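Local coordinates for protein halocarboxylic acid dehalogenase DehI (Pseudomonas putida, PDB 3BJX) that probably hydrolyses the carbon–halogen bond of alpha-haloacids, acting as a group I haloacid dehalogenase with a largely helical fold, at residues F52-V56 / Y280-I284; E86-S91 / E238-A243; N129-L133 / I284-T288. One frame throughout, in Å; residues are numbered along the deposited sequence.

Contact 1 (F52-V56 / Y280-I284); sequences FGCRV and YQRFI. With SO4 (sulfate ion), chain E.
The tight half of this buried contact is where the phenol ring of Tyr280 lies flat against the backbone of Gly53: the CA of Gly53 is 3.3 Å from the ring centroid of Tyr280, almost on the ring normal, a CH-pi approach consistent with the absence of a side chain at Gly53. Tyr280 OH, held by a hydrogen bond to His199, stands 3.1 Å above the centre of the Phe52 ring and 3.3 Å from Val56 CG2, and the Tyr280 and Phe52 rings form a T-shaped pair with planes at 84°. Phe52 meets it because CG is anti to the backbone N (chi1 -175°); in an offset edge-to-face pair the same ring turns its edge to the face of Phe283, CD2 of Phe52 lying 3.8 Å from CZ of Phe283.

The other side is polar. A sulfate, probably from the crystallisation liquor, accepts one nearly straight bond from these segments, Phe52 N to sulfate O3 at 2.6 Å and 172°, and touches the Phe283 edge and Ile284 CD1 at about van der Waals distance. Ser203 and Trp49 also bond it. Backbone N-H at the start of helix 52-57 would favour negative charge, consistent with a pocket suited to anions.

Contact 2 (E86-S91 / E238-A243); sequences ELRERS and ELVTRA
Glu86 and Arg242 head a salt-bridge network along a pair of nearly antiparallel helices, whose segment directions differ by 164° with axes 10.3 Å apart. Glu86 has an extended chain, and Arg242 grips its carboxylate side-on: NH2 of Arg242 bonds OE1 of Glu86 on the syn side at 2.8 Å, while NE of Arg242 reaches OE2 of Glu86 at 2.7 Å from well above the carboxylate plane.

The next residue, Leu87, fills the apolar layer beneath the charges. Its CD2 lies 3.6 Å from Ala243 N, and its CD1 meets the CB of Ala243.

Arg90 then comes back to Glu86, with both NE and NH2 on OE2 of Glu86, which lies in the guanidinium plane of Arg90. OE2 therefore accepts from three N-H donors of two arginines, which probably lowers the basicity of Glu86 and offsets the approach of Arg90 NH2 to Arg242 NE. The remaining nitrogen, Arg90 NH1, crosses to Glu238 OE2 at 3.1 Å, the two flat groups being turned 88° apart. Glu238 has a second cation in Lys235, and Arg242 a second anion in Glu245.

Last in the segment, Ser91 turns back on its own backbone: OG of Ser91 donates to Leu87 O at 2.8 Å, and the same OG rests 3.7 Å from CD2 of Leu239.

Contact 3 (N129-L133 / I284-T288); sequences NPKYL and IADIT
Asn129 and Thr288 stand opposite each other at one end of this buried pairing, Leu133 and Ile284 at the other. The spacing of four residues on both segments keeps the register, and the segment directions run 164° apart.

Asn129 can be traced outward from its backbone. Its CB rests on the hydroxyl of Thr288, 3.4 Å from OG1. Beyond CG the amide divides: at its OD1 end the side chain comes within about 3 Å of the nearest atom of a bound sulfate, probably from the crystallisation liquor, but two acceptors meet there and OD1 makes no hydrogen bond to it. What sets the amide is the nitrogen: ND2 of Asn129 passes 3.7 Å from CG2 of Ile287 and has its main polar partner in the carboxylate of Asp204. It also donates to a water, which in turn donates to Thr288 O at 2.9 Å. Thus the amide is fixed by one direct bond and one bridged one, although no direct hydrogen bond joins the two segments.

Thr288 OG1 satisfies itself within its own helix, bonding Ile284 O at 3.0 Å from 51° above the carbonyl plane. That hydroxyl lies near Pro130, whose nitrogen has no hydrogen to offer and kinks the helix.

At the other end, CG2 of Ile284 lies against the partner's backbone, 3.2 Å from Asn129 O and 3.6 Å from Leu133 N, which are hydrogen-bonded to each other. Leu133 slides past Ile284 in the opposite direction, sending CD1 to 3.9 Å from Ala285 N.

This is close antiparallel packing of two long helices, 112-143 and 267-299, at the centre of an all-alpha fold without strands, with the OD1 end of Asn129 beside what is probably an anion pocket.

From the N terminus, the chain passes first through 52-56, then 86-91 and 129-133, before any of the three contacts is closed. Helix 230-248 closes contact 2 first, so contact 2 lies wholly within the span of contact 1. Helix 267-299, next in sequence, closes contact 1 and then contact 3, whose segments share Ile284. Contacts 2 and 3 cross, because 129-133 lies between the two segments of contact 2 while 284-288 follows 238-243. The two contacts also touch in space: Ser91 packs on Thr288, Leu239 on Ala285 and Ala243 on Leu133. Helix 267-299 therefore joins the short helix 52-57 to helix 112-143, while helices 78-90 and 230-248 pack alongside.

Contact 1 (F52-V56 / Y280-I284)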
ATOM      1  N   PHE A  52       4.145 -15.053  -1.139  1.00 15.34           N
ATOM      2  CA  PHE A  52       2.731 -14.688  -1.194  1.00 17.34           C
ATOM      3  C   PHE A  52       2.481 -13.602  -2.273  1.00 18.66           C
ATOM      4  O   PHE A  52       1.549 -13.713  -3.074  1.00 20.36           O
ATOM      5  CB  PHE A  52       2.294 -14.211   0.218  1.00 16.08           C
ATOM      6  CG  PHE A  52       0.807 -13.896   0.371  1.00 14.60           C
ATOM      7  CD1 PHE A  52      -0.157 -14.479  -0.440  1.00 12.01           C
ATOM      8  CD2 PHE A  52       0.384 -13.037   1.402  1.00 14.40           C
ATOM      9  CE1 PHE A  52      -1.515 -14.180  -0.258  1.00 12.65           C
ATOM     10  CE2 PHE A  52      -0.962 -12.752   1.604  1.00 12.82           C
ATOM     11  CZ  PHE A  52      -1.914 -13.325   0.774  1.00 13.60           C
ATOM     12  N   GLY A  53       3.327 -12.573  -2.304  1.00 19.54           N
ATOM     13  CA  GLY A  53       3.198 -11.490  -3.268  1.00 19.40           C
ATOM     14  C   GLY A  53       3.290 -11.951  -4.708  1.00 20.79           C
ATOM     15  O   GLY A  53       2.562 -11.462  -5.578  1.00 20.71           O
ATOM     16  N   CYS A  54       4.197 -12.887  -4.968  1.00 20.96           N
ATOM     17  CA  CYS A  54       4.305 -13.479  -6.311  1.00 20.31           C
ATOM     18  C   CYS A  54       3.084 -14.310  -6.670  1.00 20.17           C
ATOM     19  O   CYS A  54       2.610 -14.237  -7.791  1.00 22.72           O
ATOM     20  CB  CYS A  54       5.556 -14.324  -6.432  1.00 18.71           C
ATOM     21  SG  CYS A  54       7.007 -13.313  -6.451  1.00 16.71           S
ATOM     22  N   ARG A  55       2.581 -15.081  -5.709  1.00 18.09           N
ATOM     23  CA  ARG A  55       1.414 -15.934  -5.918  1.00 17.42           C
ATOM     24  C   ARG A  55       0.148 -15.137  -6.246  1.00 18.12           C
ATOM     25  O   ARG A  55      -0.723 -15.623  -6.997  1.00 18.41           O
ATOM     26  CB  ARG A  55       1.180 -16.861  -4.708  1.00 15.73           C
ATOM     27  CG  ARG A  55       2.436 -17.632  -4.297  1.00 14.81           C
ATOM     28  CD  ARG A  55       2.122 -18.822  -3.408  1.00 14.76           C
ATOM     29  NE  ARG A  55       1.412 -18.499  -2.164  1.00 11.12           N
ATOM     30  CZ  ARG A  55       1.979 -18.388  -0.961  1.00 12.02           C
ATOM     31  NH1 ARG A  55       3.291 -18.520  -0.807  1.00 10.43           N
ATOM     32  NH2 ARG A  55       1.220 -18.117   0.109  1.00 11.49           N
ATOM     33  N   VAL A  56       0.048 -13.932  -5.682  1.00 15.30           N
ATOM     34  CA  VAL A  56      -1.008 -12.994  -6.047  1.00 15.78           C
ATOM     35  C   VAL A  56      -0.802 -12.410  -7.450  1.00 16.60           C
ATOM     36  O   VAL A  56      -1.769 -12.231  -8.190  1.00 16.39           O
ATOM     37  CB  VAL A  56      -1.166 -11.865  -4.986  1.00 13.81           C
ATOM     38  CG1 VAL A  56      -2.168 -10.815  -5.447  1.00 12.09           C
ATOM     39  CG2 VAL A  56      -1.585 -12.480  -3.625  1.00 12.01           C
ATOM     40  N   TYR A 280       2.730  -4.778  -1.478  1.00 17.48           N
ATOM     41  CA  TYR A 280       3.701  -5.811  -1.121  1.00 16.54           C
ATOM     42  C   TYR A 280       5.095  -5.277  -0.748  1.00 14.96           C
ATOM     43  O   TYR A 280       5.797  -5.921   0.005  1.00 14.25           O
ATOM     44  CB  TYR A 280       3.747  -6.985  -2.126  1.00 16.75           C
ATOM     45  CG  TYR A 280       2.709  -8.050  -1.836  1.00 16.26           C
ATOM     46  CD1 TYR A 280       2.854  -8.931  -0.752  1.00 15.61           C
ATOM     47  CD2 TYR A 280       1.568  -8.167  -2.631  1.00 16.09           C
ATOM     48  CE1 TYR A 280       1.879  -9.892  -0.476  1.00 15.43           C
ATOM     49  CE2 TYR A 280       0.600  -9.129  -2.369  1.00 15.69           C
ATOM     50  CZ  TYR A 280       0.759  -9.977  -1.297  1.00 16.50           C
ATOM     51  OH  TYR A 280      -0.212 -10.928  -1.068  1.00 17.60           O
ATOM     52  N   GLN A 281       5.481  -4.095  -1.234  1.00 14.11           N
ATOM     53  CA  GLN A 281       6.676  -3.410  -0.682  1.00 11.88           C
ATOM     54  C   GLN A 281       6.594  -3.302   0.844  1.00 12.43           C
ATOM     55  O   GLN A 281       7.534  -3.662   1.549  1.00 13.01           O
ATOM     56  CB  GLN A 281       6.858  -2.018  -1.285  1.00  9.91           C
ATOM     57  CG  GLN A 281       7.033  -1.979  -2.788  1.00  7.97           C
ATOM     58  CD  GLN A 281       7.271  -0.588  -3.304  1.00  7.80           C
ATOM     59  OE1 GLN A 281       6.361   0.078  -3.816  1.00 10.05           O
ATOM     60  NE2 GLN A 281       8.489  -0.132  -3.187  1.00  6.22           N
ATOM     61  N   ARG A 282       5.449  -2.830   1.342  1.00 12.80           N
ATOM     62  CA  ARG A 282       5.250  -2.592   2.775  1.00 13.24           C
ATOM     63  C   ARG A 282       5.017  -3.890   3.532  1.00 13.37           C
ATOM     64  O   ARG A 282       5.443  -4.023   4.680  1.00 14.58           O
ATOM     65  CB  ARG A 282       4.068  -1.639   3.015  1.00 12.20           C
ATOM     66  CG  ARG A 282       4.343  -0.188   2.764  1.00 10.67           C
ATOM     67  CD  ARG A 282       4.316   0.174   1.290  1.00 11.02           C
ATOM     68  NE  ARG A 282       4.627   1.586   1.103  1.00  9.69           N
ATOM     69  CZ  ARG A 282       4.945   2.138  -0.058  1.00  9.44           C
ATOM     70  NH1 ARG A 282       4.935   1.410  -1.174  1.00  8.37           N
ATOM     71  NH2 ARG A 282       5.229   3.437  -0.108  1.00  8.71           N
ATOM     72  N   PHE A 283       4.348  -4.838   2.881  1.00 13.62           N
ATOM     73  CA  PHE A 283       4.004  -6.118   3.486  1.00 13.15           C
ATOM     74  C   PHE A 283       5.262  -6.905   3.790  1.00 12.86           C
ATOM     75  O   PHE A 283       5.460  -7.355   4.940  1.00 10.54           O
ATOM     76  CB  PHE A 283       3.033  -6.900   2.587  1.00 12.85           C
ATOM     77  CG  PHE A 283       2.632  -8.264   3.131  1.00 12.55           C
ATOM     78  CD1 PHE A 283       1.406  -8.442   3.755  1.00 12.42           C
ATOM     79  CD2 PHE A 283       3.475  -9.363   3.005  1.00 13.45           C
ATOM     80  CE1 PHE A 283       1.021  -9.675   4.253  1.00 11.64           C
ATOM     81  CE2 PHE A 283       3.102 -10.615   3.500  1.00 12.58           C
ATOM     82  CZ  PHE A 283       1.874 -10.763   4.128  1.00 12.14           C
ATOM     83  N   ILE A 284       6.114  -7.050   2.763  1.00 14.45           N
ATOM     84  CA  ILE A 284       7.399  -7.750   2.877  1.00 12.95           C
ATOM     85  C   ILE A 284       8.308  -7.055   3.878  1.00 13.38           C
ATOM     86  O   ILE A 284       8.882  -7.717   4.750  1.00 14.42           O
ATOM     87  CB  ILE A 284       8.180  -7.832   1.553  1.00 13.81           C
ATOM     88  CG1 ILE A 284       7.296  -8.275   0.382  1.00 14.10           C
ATOM     89  CG2 ILE A 284       9.428  -8.745   1.736  1.00 13.96           C
ATOM     90  CD1 ILE A 284       7.024  -9.716   0.304  1.00 15.22           C
TER
HETATM   91  S   SO4 E 297       5.863 -14.106   1.912  1.00 25.72           S
HETATM   92  O1  SO4 E 297       7.002 -14.547   2.740  1.00 24.70           O
HETATM   93  O2  SO4 E 297       6.303 -13.074   0.974  1.00 25.61           O
HETATM   94  O3  SO4 E 297       5.360 -15.250   1.167  1.00 26.55           O
HETATM   95  O4  SO4 E 297       4.775 -13.559   2.724  1.00 24.36           O

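Contact 2 (E86-S91 / E238-A243)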
ATOM      1  N   GLU A  86      22.270  -6.357   3.502  1.00 14.75           N
ATOM      2  CA  GLU A  86      22.140  -5.056   4.190  1.00 14.88           C
ATOM      3  C   GLU A  86      20.748  -4.875   4.799  1.00 15.24           C
ATOM      4  O   GLU A  86      20.624  -4.572   6.012  1.00 14.66           O
ATOM      5  CB  GLU A  86      22.444  -3.875   3.245  1.00 15.49           C
ATOM      6  CG  GLU A  86      21.987  -2.518   3.797  1.00 14.22           C
ATOM      7  CD  GLU A  86      22.479  -1.301   3.019  1.00 15.35           C
ATOM      8  OE1 GLU A  86      23.033  -1.453   1.920  1.00 14.39           O
ATOM      9  OE2 GLU A  86      22.286  -0.157   3.520  1.00 17.11           O
ATOM     10  N   LEU A  87      19.717  -5.044   3.957  1.00 13.61           N
ATOM     11  CA  LEU A  87      18.309  -4.975   4.389  1.00 13.76           C
ATOM     12  C   LEU A  87      18.029  -5.920   5.539  1.00 14.04           C
ATOM     13  O   LEU A  87      17.388  -5.529   6.496  1.00 15.40           O
ATOM     14  CB  LEU A  87      17.325  -5.246   3.244  1.00 11.84           C
ATOM     15  CG  LEU A  87      17.289  -4.257   2.072  1.00 12.05           C
ATOM     16  CD1 LEU A  87      16.604  -4.869   0.873  1.00 11.39           C
ATOM     17  CD2 LEU A  87      16.633  -2.903   2.456  1.00 11.12           C
ATOM     18  N   ARG A  88      18.518  -7.157   5.455  1.00 15.22           N
ATOM     19  CA  ARG A  88      18.409  -8.106   6.580  1.00 15.04           C
ATOM     20  C   ARG A  88      18.995  -7.587   7.883  1.00 15.02           C
ATOM     21  O   ARG A  88      18.393  -7.729   8.947  1.00 16.38           O
ATOM     22  CB  ARG A  88      19.060  -9.450   6.240  1.00 15.66           C
ATOM     23  CG  ARG A  88      18.714 -10.545   7.261  1.00 15.02           C
ATOM     24  CD  ARG A  88      19.237 -11.896   6.838  1.00 16.02           C
ATOM     25  NE  ARG A  88      18.916 -12.230   5.458  1.00 13.94           N
ATOM     26  CZ  ARG A  88      19.797 -12.219   4.460  1.00 15.90           C
ATOM     27  NH1 ARG A  88      21.068 -11.884   4.694  1.00 16.43           N
ATOM     28  NH2 ARG A  88      19.408 -12.525   3.218  1.00 15.10           N
ATOM     29  N   GLU A  89      20.179  -7.005   7.797  1.00 16.02           N
ATOM     30  CA  GLU A  89      20.859  -6.427   8.950  1.00 18.83           C
ATOM     31  C   GLU A  89      20.115  -5.210   9.549  1.00 17.18           C
ATOM     32  O   GLU A  89      19.982  -5.092  10.763  1.00 18.84           O
ATOM     33  CB  GLU A  89      22.244  -5.994   8.505  1.00 21.51           C
ATOM     34  CG  GLU A  89      23.329  -6.363   9.413  1.00 27.05           C
ATOM     35  CD  GLU A  89      24.494  -5.419   9.283  1.00 30.49           C
ATOM     36  OE1 GLU A  89      24.649  -4.799   8.201  1.00 31.29           O
ATOM     37  OE2 GLU A  89      25.237  -5.286  10.284  1.00 32.79           O
ATOM     38  N   ARG A  90      19.671  -4.297   8.691  1.00 14.28           N
ATOM     39  CA  ARG A  90      18.864  -3.142   9.093  1.00 14.69           C
ATOM     40  C   ARG A  90      17.517  -3.456   9.762  1.00 15.81           C
ATOM     41  O   ARG A  90      16.987  -2.600  10.496  1.00 13.73           O
ATOM     42  CB  ARG A  90      18.583  -2.258   7.890  1.00 14.71           C
ATOM     43  CG  ARG A  90      19.772  -1.504   7.365  1.00 15.39           C
ATOM     44  CD  ARG A  90      19.255  -0.685   6.223  1.00 15.54           C
ATOM     45  NE  ARG A  90      20.257   0.167   5.617  1.00 15.98           N
ATOM     46  CZ  ARG A  90      20.486   1.420   5.973  1.00 15.58           C
ATOM     47  NH1 ARG A  90      19.813   1.968   6.986  1.00 15.40           N
ATOM     48  NH2 ARG A  90      21.398   2.114   5.311  1.00 14.75           N
ATOM     49  N   SER A  91      16.971  -4.656   9.513  1.00 16.41           N
ATOM     50  CA  SER A  91      15.673  -5.091  10.080  1.00 17.52           C
ATOM     51  C   SER A  91      15.598  -5.134  11.604  1.00 19.56           C
ATOM     52  O   SER A  91      14.498  -5.184  12.182  1.00 21.31           O
ATOM     53  CB  SER A  91      15.294  -6.458   9.556  1.00 16.68           C
ATOM     54  OG  SER A  91      15.319  -6.462   8.151  1.00 20.89           O
ATOM     55  N   GLU A 238      12.027   2.692   6.610  1.00 15.52           N
ATOM     56  CA  GLU A 238      13.465   2.630   6.298  1.00 17.01           C
ATOM     57  C   GLU A 238      13.856   1.505   5.326  1.00 15.88           C
ATOM     58  O   GLU A 238      14.675   1.710   4.438  1.00 16.31           O
ATOM     59  CB  GLU A 238      14.285   2.525   7.592  1.00 17.41           C
ATOM     60  CG  GLU A 238      15.702   2.005   7.398  1.00 19.93           C
ATOM     61  CD  GLU A 238      16.400   1.793   8.709  1.00 20.15           C
ATOM     62  OE1 GLU A 238      15.902   2.352   9.702  1.00 22.40           O
ATOM     63  OE2 GLU A 238      17.426   1.083   8.750  1.00 19.29           O
ATOM     64  N   LEU A 239      13.271   0.327   5.509  1.00 15.20           N
ATOM     65  CA  LEU A 239      13.461  -0.788   4.598  1.00 14.11           C
ATOM     66  C   LEU A 239      12.874  -0.523   3.236  1.00 14.50           C
ATOM     67  O   LEU A 239      13.549  -0.755   2.234  1.00 15.70           O
ATOM     68  CB  LEU A 239      12.833  -2.055   5.174  1.00 14.83           C
ATOM     69  CG  LEU A 239      13.777  -3.102   5.742  1.00 14.11           C
ATOM     70  CD1 LEU A 239      14.793  -2.464   6.644  1.00 12.18           C
ATOM     71  CD2 LEU A 239      12.956  -4.175   6.479  1.00 14.09           C
ATOM     72  N   VAL A 240      11.624  -0.051   3.196  1.00 14.04           N
ATOM     73  CA  VAL A 240      10.957   0.321   1.936  1.00 13.95           C
ATOM     74  C   VAL A 240      11.820   1.291   1.109  1.00 15.50           C
ATOM     75  O   VAL A 240      12.077   1.054  -0.072  1.00 17.22           O
ATOM     76  CB  VAL A 240       9.506   0.933   2.163  1.00 11.58           C
ATOM     77  CG1 VAL A 240       8.919   1.404   0.874  1.00  9.66           C
ATOM     78  CG2 VAL A 240       8.573  -0.055   2.811  1.00  8.69           C
ATOM     79  N   THR A 241      12.266   2.365   1.757  1.00 17.25           N
ATOM     80  CA  THR A 241      13.127   3.393   1.162  1.00 17.72           C
ATOM     81  C   THR A 241      14.481   2.830   0.721  1.00 17.57           C
ATOM     82  O   THR A 241      14.876   2.994  -0.425  1.00 17.83           O
ATOM     83  CB  THR A 241      13.400   4.515   2.159  1.00 18.23           C
ATOM     84  OG1 THR A 241      12.163   5.060   2.639  1.00 17.89           O
ATOM     85  CG2 THR A 241      14.197   5.603   1.506  1.00 19.59           C
ATOM     86  N   ARG A 242      15.184   2.165   1.634  1.00 17.45           N
ATOM     87  CA  ARG A 242      16.488   1.583   1.331  1.00 16.72           C
ATOM     88  C   ARG A 242      16.455   0.608   0.149  1.00 17.20           C
ATOM     89  O   ARG A 242      17.269   0.725  -0.765  1.00 17.03           O
ATOM     90  CB  ARG A 242      17.091   0.931   2.575  1.00 16.80           C
ATOM     91  CG  ARG A 242      18.530   0.411   2.391  1.00 17.29           C
ATOM     92  CD  ARG A 242      19.428   1.512   1.854  1.00 17.45           C
ATOM     93  NE  ARG A 242      20.777   1.029   1.606  1.00 16.72           N
ATOM     94  CZ  ARG A 242      21.562   1.489   0.643  1.00 16.26           C
ATOM     95  NH1 ARG A 242      21.120   2.439  -0.180  1.00 14.61           N
ATOM     96  NH2 ARG A 242      22.790   0.997   0.512  1.00 15.99           N
ATOM     97  N   ALA A 243      15.509  -0.336   0.172  1.00 17.61           N
ATOM     98  CA  ALA A 243      15.261  -1.251  -0.947  1.00 16.26           C
ATOM     99  C   ALA A 243      15.012  -0.530  -2.277  1.00 17.20           C
ATOM    100  O   ALA A 243      15.431  -1.014  -3.318  1.00 17.39           O
ATOM    101  CB  ALA A 243      14.103  -2.184  -0.623  1.00 16.27           C
TER

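Contact 3 (N129-L133 / I284-T288)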
ATOM      1  N   ASN A 129      13.333 -13.230   2.676  1.00 12.70           N
ATOM      2  CA  ASN A 129      12.379 -12.138   2.882  1.00 12.14           C
ATOM      3  C   ASN A 129      12.902 -10.831   2.305  1.00 10.80           C
ATOM      4  O   ASN A 129      12.224 -10.232   1.474  1.00  8.47           O
ATOM      5  CB  ASN A 129      11.943 -12.020   4.367  1.00 12.44           C
ATOM      6  CG  ASN A 129      10.652 -12.784   4.678  1.00 13.07           C
ATOM      7  OD1 ASN A 129       9.973 -13.271   3.771  1.00 15.04           O
ATOM      8  ND2 ASN A 129      10.303 -12.880   5.961  1.00 10.59           N
ATOM      9  N   PRO A 130      14.135 -10.416   2.700  1.00 10.98           N
ATOM     10  CA  PRO A 130      14.801  -9.247   2.085  1.00 10.46           C
ATOM     11  C   PRO A 130      15.031  -9.400   0.567  1.00 11.74           C
ATOM     12  O   PRO A 130      14.938  -8.404  -0.188  1.00 10.17           O
ATOM     13  CB  PRO A 130      16.149  -9.161   2.823  1.00 10.24           C
ATOM     14  CG  PRO A 130      16.349 -10.502   3.485  1.00  9.79           C
ATOM     15  CD  PRO A 130      14.962 -11.027   3.762  1.00  9.22           C
ATOM     16  N   LYS A 131      15.310 -10.622   0.110  1.00 12.41           N
ATOM     17  CA  LYS A 131      15.489 -10.834  -1.355  1.00 14.34           C
ATOM     18  C   LYS A 131      14.200 -10.516  -2.107  1.00 14.60           C
ATOM     19  O   LYS A 131      14.215  -9.780  -3.105  1.00 15.78           O
ATOM     20  CB  LYS A 131      15.984 -12.243  -1.679  1.00 13.90           C
ATOM     21  CG  LYS A 131      17.265 -12.589  -0.961  1.00 14.66           C
ATOM     22  CD  LYS A 131      17.891 -13.852  -1.454  1.00 15.49           C
ATOM     23  CE  LYS A 131      18.788 -13.582  -2.645  1.00 17.76           C
ATOM     24  NZ  LYS A 131      19.524 -14.836  -3.050  1.00 19.85           N
ATOM     25  N   TYR A 132      13.082 -11.029  -1.592  1.00 13.12           N
ATOM     26  CA  TYR A 132      11.773 -10.721  -2.144  1.00 13.26           C
ATOM     27  C   TYR A 132      11.397  -9.255  -2.070  1.00 12.92           C
ATOM     28  O   TYR A 132      10.713  -8.758  -2.941  1.00 16.20           O
ATOM     29  CB  TYR A 132      10.679 -11.557  -1.480  1.00 11.21           C
ATOM     30  CG  TYR A 132      10.550 -12.917  -2.070  1.00 10.77           C
ATOM     31  CD1 TYR A 132      10.184 -13.082  -3.409  1.00 10.88           C
ATOM     32  CD2 TYR A 132      10.791 -14.064  -1.290  1.00  9.81           C
ATOM     33  CE1 TYR A 132      10.073 -14.365  -3.965  1.00 11.40           C
ATOM     34  CE2 TYR A 132      10.663 -15.327  -1.826  1.00 10.22           C
ATOM     35  CZ  TYR A 132      10.318 -15.476  -3.165  1.00 10.47           C
ATOM     36  OH  TYR A 132      10.180 -16.738  -3.677  1.00  9.71           O
ATOM     37  N   LEU A 133      11.808  -8.572  -1.016  1.00 13.66           N
ATOM     38  CA  LEU A 133      11.616  -7.120  -0.930  1.00 14.38           C
ATOM     39  C   LEU A 133      12.280  -6.367  -2.097  1.00 14.35           C
ATOM     40  O   LEU A 133      11.772  -5.340  -2.524  1.00 16.27           O
ATOM     41  CB  LEU A 133      12.110  -6.575   0.425  1.00 12.46           C
ATOM     42  CG  LEU A 133      11.953  -5.087   0.748  1.00 13.07           C
ATOM     43  CD1 LEU A 133      10.483  -4.588   0.577  1.00 12.28           C
ATOM     44  CD2 LEU A 133      12.502  -4.757   2.161  1.00 12.73           C
ATOM     45  N   ILE A 284       6.114  -7.050   2.763  1.00 14.45           N
ATOM     46  CA  ILE A 284       7.399  -7.750   2.877  1.00 12.95           C
ATOM     47  C   ILE A 284       8.308  -7.055   3.878  1.00 13.38           C
ATOM     48  O   ILE A 284       8.882  -7.717   4.750  1.00 14.42           O
ATOM     49  CB  ILE A 284       8.180  -7.832   1.553  1.00 13.81           C
ATOM     50  CG1 ILE A 284       7.296  -8.275   0.382  1.00 14.10           C
ATOM     51  CG2 ILE A 284       9.428  -8.745   1.736  1.00 13.96           C
ATOM     52  CD1 ILE A 284       7.024  -9.716   0.304  1.00 15.22           C
ATOM     53  N   ALA A 285       8.480  -5.738   3.744  1.00 13.31           N
ATOM     54  CA  ALA A 285       9.202  -4.965   4.782  1.00 13.24           C
ATOM     55  C   ALA A 285       8.690  -5.326   6.184  1.00 14.60           C
ATOM     56  O   ALA A 285       9.489  -5.695   7.051  1.00 18.35           O
ATOM     57  CB  ALA A 285       9.131  -3.465   4.545  1.00  8.98           C
ATOM     58  N   ASP A 286       7.374  -5.254   6.407  1.00 14.23           N
ATOM     59  CA  ASP A 286       6.810  -5.535   7.738  1.00 14.54           C
ATOM     60  C   ASP A 286       7.175  -6.936   8.179  1.00 15.78           C
ATOM     61  O   ASP A 286       7.572  -7.136   9.340  1.00 16.64           O
ATOM     62  CB  ASP A 286       5.279  -5.448   7.751  1.00 14.13           C
ATOM     63  CG  ASP A 286       4.749  -4.053   7.469  1.00 14.92           C
ATOM     64  OD1 ASP A 286       5.485  -3.055   7.562  1.00 13.76           O
ATOM     65  OD2 ASP A 286       3.554  -3.963   7.153  1.00 16.77           O
ATOM     66  N   ILE A 287       6.992  -7.905   7.270  1.00 15.51           N
ATOM     67  CA  ILE A 287       7.227  -9.308   7.591  1.00 15.47           C
ATOM     68  C   ILE A 287       8.706  -9.563   7.790  1.00 15.48           C
ATOM     69  O   ILE A 287       9.077 -10.300   8.709  1.00 17.13           O
ATOM     70  CB  ILE A 287       6.615 -10.319   6.555  1.00 15.84           C
ATOM     71  CG1 ILE A 287       5.087 -10.160   6.426  1.00 15.24           C
ATOM     72  CG2 ILE A 287       6.932 -11.751   6.959  1.00 14.38           C
ATOM     73  CD1 ILE A 287       4.287 -10.406   7.710  1.00 13.99           C
ATOM     74  N   THR A 288       9.548  -8.958   6.949  1.00 15.69           N
ATOM     75  CA  THR A 288      10.992  -9.030   7.140  1.00 14.61           C
ATOM     76  C   THR A 288      11.363  -8.661   8.593  1.00 16.09           C
ATOM     77  O   THR A 288      12.142  -9.369   9.250  1.00 17.18           O
ATOM     78  CB  THR A 288      11.818  -8.162   6.107  1.00 13.99           C
ATOM     79  OG1 THR A 288      11.673  -8.679   4.777  1.00 12.48           O
ATOM     80  CG2 THR A 288      13.311  -8.218   6.450  1.00 12.07           C
TER
HETATM   81  O   HOH W   1      12.513 -11.994   8.129  1.00 13.59           O